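Local coordinates for tailspike protein (Siphovirus 9NA, PDB 3RIQ), which probably binds the lipopolysaccharide of Salmonella and cleaves it as an endorhamnosidase, serving the phage as its receptor-recognising tailspike, at residues 156-161 against 166-171; 261-266 against 293-298. All coordinates share one frame; numbering follows the deposited sequence.

From the N terminus, the chain winds into a right-handed beta-helix, and contact 1 is the earlier of the two: residues 156-161 and 166-171, only four residues apart, close a short connection that includes strand 162-163 and pack their rings inside the coil. Contact 2 comes later and closes a much longer loop: 26 residues separate 261-266 from 293-298. The two are in series, neither nested nor crossed, with centres about 24 Å apart and nearest atoms about 10 Å apart. Contact 1 ties two strands of the solenoid across its interior, whereas contact 2 ties the loop leading into strand 266-273 to the excursion between strands 281-282 and 311-318.

Contact 1: residues 156-161 against 166-171; sequences IIFTHP and GGYLFT
One face of the F158 ring takes the edge of F170, an edge-to-face pair with the planes at 89° and the centroids 5.2 Å apart. This is the interior of a right-handed beta-helix of the P22 tailspike family, where strands 156-159 and 166-171 send their aromatic side chains inward from different walls. F170 CZ stands 3.8 Å above the F158 plane, offset toward the rim of the ring, while F158 CE1 in turn lies in the plane of F170 at its edge. The two side chains come from opposite directions and meet along their outer carbons. Both CB bonds point across the interior, and with CG anti to the carbonyl carbon in each residue (chi1 -66° in F170) the rings meet there.

Y168, two residues before F170, adds a third ring to the cluster. Its plane is turned 76° from that of F158, an oblique meeting, with F158 CE2 reaching Y168 CD1 at 3.9 Å. Further out, P161 puts its CB against the phenol end of Y168, so the tyrosine touches both the strand and the turn that follows it. Its hydroxyl is hydrogen-bonded to the backbone O of E162, so this buried group has a carbonyl as its partner.

Neighbouring coils continue the packing: L148 and V80 touch F158, V150 and I176 touch F170, and P83 and M85 touch Y168. H160 lies at a subunit boundary, its NE2 hydrogen-bonded to E179 of the second subunit. Within the coil, the tightest approach between the two segments is F158 CE1 to F170 CE1, at 3.6 Å.

Contact 2: residues 261-266 against 293-298; sequences RNYRLV and VDDYTL
Y263 reaches across to D295 and donates a hydrogen bond to the carboxylate, Y263 OH to D295 OD1 at 2.7 Å. The contact joins two loops at the side of the beta-helix: 261-266 leads into strand 266-273, while the loop residues 293-298 belong to the long excursion before strand 311-318. The hydroxyl meets OD1 on the syn side, 17° out of the carboxylate plane, with the tyrosine ring turned 51° from that plane.

OD1 also accepts the backbone N-H of Y296, N to OD1 at 2.8 Å, through its anti lone pair. Two donors therefore grip one oxygen, and the second of them, from the very next residue, should limit rotation of the carboxylate. The Y296 ring lies beside the same hydroxyl: Y263 OH sits in its plane, at its edge, 3.3 Å from Y296 CD2.

The other oxygen, OD2, rests against the aliphatic part of R261, whose stretched-out side chain passes the aspartate at a slant and comes nearest with its CD, 3.5 Å from D295 OD2. The guanidinium and carboxylate planes are 86° apart, and the opposite charges stay beyond salt-bridge range. They may still attract each other weakly, but the arginine's strong partners are D285, bridged to NE, and E254, bridged to NH1. Backbone bonds from Y263 to N225 and G227 hold the tyrosine's own loop in place. S259 links the two charged groups in the second shell, its OG hydrogen-bonded to both D295 OD2 and R261 NH1.

Contact 1: residues 156-161 against 166-171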
# COMPACT_ATOMS: atom_id res chain seq x y z
N ILE A 156 -29.70 3.97 7.07
CA ILE A 156 -30.26 2.90 6.20
C ILE A 156 -29.11 2.17 5.58
O ILE A 156 -28.14 2.79 5.10
CB ILE A 156 -31.16 3.47 5.05
CG1 ILE A 156 -32.11 4.57 5.60
CG2 ILE A 156 -31.88 2.31 4.35
CD1 ILE A 156 -33.20 4.09 6.57
N ILE A 157 -29.20 0.84 5.57
CA ILE A 157 -28.16 0.05 4.89
C ILE A 157 -28.73 -0.55 3.62
O ILE A 157 -29.79 -1.18 3.67
CB ILE A 157 -27.59 -1.08 5.85
CG1 ILE A 157 -27.04 -0.46 7.15
CG2 ILE A 157 -26.52 -1.92 5.10
CD1 ILE A 157 -26.58 -1.50 8.16
N PHE A 158 -28.04 -0.36 2.50
CA PHE A 158 -28.35 -1.05 1.24
C PHE A 158 -27.28 -2.11 1.03
O PHE A 158 -26.10 -1.77 1.03
CB PHE A 158 -28.31 -0.05 0.05
CG PHE A 158 -29.60 0.70 -0.16
CD1 PHE A 158 -30.11 1.54 0.83
CD2 PHE A 158 -30.25 0.62 -1.39
CE1 PHE A 158 -31.35 2.24 0.63
CE2 PHE A 158 -31.46 1.32 -1.61
CZ PHE A 158 -32.01 2.16 -0.59
N THR A 159 -27.68 -3.34 0.80
CA THR A 159 -26.72 -4.38 0.48
C THR A 159 -26.85 -4.89 -0.94
O THR A 159 -27.91 -5.24 -1.41
CB THR A 159 -26.76 -5.55 1.49
OG1 THR A 159 -28.03 -6.24 1.47
CG2 THR A 159 -26.51 -5.01 2.88
N HIS A 160 -25.72 -4.94 -1.61
CA HIS A 160 -25.64 -5.47 -2.97
C HIS A 160 -26.64 -4.89 -3.96
O HIS A 160 -27.29 -5.62 -4.71
CB HIS A 160 -25.71 -7.01 -2.97
CG HIS A 160 -24.80 -7.66 -1.97
ND1 HIS A 160 -25.25 -8.28 -0.82
CD2 HIS A 160 -23.45 -7.80 -1.98
CE1 HIS A 160 -24.22 -8.78 -0.16
NE2 HIS A 160 -23.11 -8.49 -0.83
N PRO A 161 -26.78 -3.57 -3.99
CA PRO A 161 -27.69 -3.00 -4.98
C PRO A 161 -27.21 -3.18 -6.40
O PRO A 161 -26.02 -3.11 -6.66
CB PRO A 161 -27.73 -1.52 -4.60
CG PRO A 161 -26.33 -1.25 -4.03
CD PRO A 161 -26.08 -2.52 -3.21
N GLY A 166 -29.73 2.54 -14.43
CA GLY A 166 -30.44 3.02 -13.26
C GLY A 166 -29.43 3.47 -12.22
O GLY A 166 -28.21 3.32 -12.37
N GLY A 167 -29.95 3.97 -11.12
CA GLY A 167 -29.09 4.41 -10.03
C GLY A 167 -29.87 4.80 -8.80
O GLY A 167 -31.10 4.67 -8.77
N TYR A 168 -29.14 5.32 -7.83
CA TYR A 168 -29.66 5.57 -6.49
C TYR A 168 -29.30 6.98 -6.08
O TYR A 168 -28.11 7.38 -6.07
CB TYR A 168 -29.09 4.57 -5.46
CG TYR A 168 -29.50 3.15 -5.81
CD1 TYR A 168 -30.62 2.56 -5.22
CD2 TYR A 168 -28.77 2.40 -6.75
CE1 TYR A 168 -31.01 1.28 -5.56
CE2 TYR A 168 -29.16 1.13 -7.10
CZ TYR A 168 -30.28 0.57 -6.52
OH TYR A 168 -30.66 -0.71 -6.84
N LEU A 169 -30.34 7.73 -5.69
CA LEU A 169 -30.19 9.14 -5.26
C LEU A 169 -30.68 9.27 -3.81
O LEU A 169 -31.86 9.00 -3.55
CB LEU A 169 -30.96 10.05 -6.22
CG LEU A 169 -31.13 11.52 -5.80
CD1 LEU A 169 -29.80 12.20 -5.76
CD2 LEU A 169 -31.99 12.16 -6.85
N PHE A 170 -29.81 9.69 -2.90
CA PHE A 170 -30.18 9.87 -1.49
C PHE A 170 -30.20 11.37 -1.25
O PHE A 170 -29.15 12.05 -1.34
CB PHE A 170 -29.14 9.18 -0.58
CG PHE A 170 -29.15 7.71 -0.74
CD1 PHE A 170 -30.05 6.94 -0.00
CD2 PHE A 170 -28.27 7.07 -1.63
CE1 PHE A 170 -30.09 5.52 -0.14
CE2 PHE A 170 -28.30 5.66 -1.77
CZ PHE A 170 -29.23 4.90 -1.06
N THR A 171 -31.39 11.87 -0.94
CA THR A 171 -31.63 13.32 -0.76
C THR A 171 -31.83 13.64 0.71
O THR A 171 -32.75 13.11 1.32
CB THR A 171 -32.82 13.78 -1.61
OG1 THR A 171 -32.50 13.54 -2.99
CG2 THR A 171 -33.14 15.29 -1.42

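Contact 2: residues 261-266 against 293-298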
# COMPACT_ATOMS: atom_id res chain seq x y z
N ARG A 261 -20.22 21.81 -1.96
CA ARG A 261 -18.87 21.31 -1.70
C ARG A 261 -18.85 20.28 -0.58
O ARG A 261 -19.89 19.94 -0.01
CB ARG A 261 -17.96 22.49 -1.38
CG ARG A 261 -17.82 23.47 -2.57
CD ARG A 261 -17.05 24.70 -2.10
NE ARG A 261 -16.80 25.69 -3.16
CZ ARG A 261 -17.62 26.68 -3.49
NH1 ARG A 261 -18.81 26.83 -2.89
NH2 ARG A 261 -17.26 27.55 -4.43
N ASN A 262 -17.67 19.75 -0.26
CA ASN A 262 -17.53 18.61 0.65
C ASN A 262 -16.25 18.66 1.43
O ASN A 262 -15.25 19.17 0.93
CB ASN A 262 -17.59 17.29 -0.14
CG ASN A 262 -18.83 17.18 -0.98
OD1 ASN A 262 -19.85 16.65 -0.52
ND2 ASN A 262 -18.77 17.69 -2.24
N TYR A 263 -16.28 18.07 2.63
CA TYR A 263 -15.19 18.15 3.60
C TYR A 263 -14.97 16.85 4.32
O TYR A 263 -15.92 16.09 4.56
CB TYR A 263 -15.50 19.22 4.70
CG TYR A 263 -15.45 20.64 4.18
CD1 TYR A 263 -14.28 21.41 4.30
CD2 TYR A 263 -16.56 21.22 3.56
CE1 TYR A 263 -14.21 22.70 3.79
CE2 TYR A 263 -16.51 22.52 3.08
CZ TYR A 263 -15.32 23.26 3.19
OH TYR A 263 -15.25 24.52 2.70
N ARG A 264 -13.71 16.59 4.66
CA ARG A 264 -13.40 15.55 5.64
C ARG A 264 -13.94 14.14 5.32
O ARG A 264 -14.52 13.45 6.18
CB ARG A 264 -13.82 16.02 7.06
CG ARG A 264 -12.93 17.20 7.50
CD ARG A 264 -13.25 17.70 8.90
NE ARG A 264 -14.59 18.27 9.04
CZ ARG A 264 -14.96 19.09 10.04
NH1 ARG A 264 -14.09 19.41 10.99
NH2 ARG A 264 -16.19 19.57 10.08
N LEU A 265 -13.79 13.73 4.06
CA LEU A 265 -14.19 12.38 3.64
C LEU A 265 -12.95 11.50 3.52
O LEU A 265 -11.80 12.01 3.48
CB LEU A 265 -14.93 12.44 2.30
CG LEU A 265 -16.22 13.29 2.35
CD1 LEU A 265 -16.81 13.47 0.94
CD2 LEU A 265 -17.29 12.64 3.27
N VAL A 266 -13.18 10.19 3.43
CA VAL A 266 -12.11 9.21 3.18
C VAL A 266 -12.37 8.49 1.87
O VAL A 266 -13.48 7.98 1.65
CB VAL A 266 -12.04 8.16 4.32
CG1 VAL A 266 -10.95 7.10 4.00
CG2 VAL A 266 -11.75 8.82 5.67
N VAL A 293 -21.57 30.47 -1.07
CA VAL A 293 -22.80 30.66 -0.33
C VAL A 293 -22.97 29.53 0.68
O VAL A 293 -23.02 28.35 0.31
CB VAL A 293 -24.03 30.70 -1.29
CG1 VAL A 293 -25.27 31.00 -0.50
CG2 VAL A 293 -23.84 31.77 -2.38
N ASP A 294 -23.10 29.90 1.96
CA ASP A 294 -23.23 28.95 3.09
C ASP A 294 -21.98 28.03 3.12
O ASP A 294 -22.05 26.79 3.21
CB ASP A 294 -24.55 28.15 3.02
CG ASP A 294 -25.78 29.03 3.12
OD1 ASP A 294 -25.74 30.07 3.84
OD2 ASP A 294 -26.79 28.69 2.48
N ASP A 295 -20.81 28.67 3.01
CA ASP A 295 -19.53 28.00 3.06
C ASP A 295 -18.53 29.09 3.42
O ASP A 295 -18.89 30.29 3.56
CB ASP A 295 -19.19 27.36 1.69
CG ASP A 295 -18.33 26.11 1.80
OD1 ASP A 295 -17.45 26.07 2.67
OD2 ASP A 295 -18.54 25.16 0.99
N TYR A 296 -17.25 28.73 3.54
CA TYR A 296 -16.24 29.76 3.79
C TYR A 296 -16.18 30.81 2.68
O TYR A 296 -16.30 30.48 1.49
CB TYR A 296 -14.84 29.14 3.90
CG TYR A 296 -14.62 28.25 5.11
CD1 TYR A 296 -14.48 28.79 6.39
CD2 TYR A 296 -14.57 26.87 4.97
CE1 TYR A 296 -14.26 27.99 7.50
CE2 TYR A 296 -14.35 26.05 6.08
CZ TYR A 296 -14.20 26.62 7.35
OH TYR A 296 -14.00 25.82 8.46
N THR A 297 -16.01 32.07 3.07
CA THR A 297 -15.90 33.16 2.10
C THR A 297 -14.55 33.14 1.35
O THR A 297 -13.58 32.52 1.82
CB THR A 297 -16.07 34.53 2.76
OG1 THR A 297 -14.98 34.76 3.64
CG2 THR A 297 -17.38 34.59 3.55
N LEU A 298 -14.49 33.86 0.23
CA LEU A 298 -13.22 34.06 -0.48
C LEU A 298 -12.17 34.72 0.43
O LEU A 298 -10.98 34.40 0.36
CB LEU A 298 -13.43 34.90 -1.74
CG LEU A 298 -14.30 34.27 -2.83
CD1 LEU A 298 -14.55 35.29 -3.95
CD2 LEU A 298 -13.70 32.97 -3.36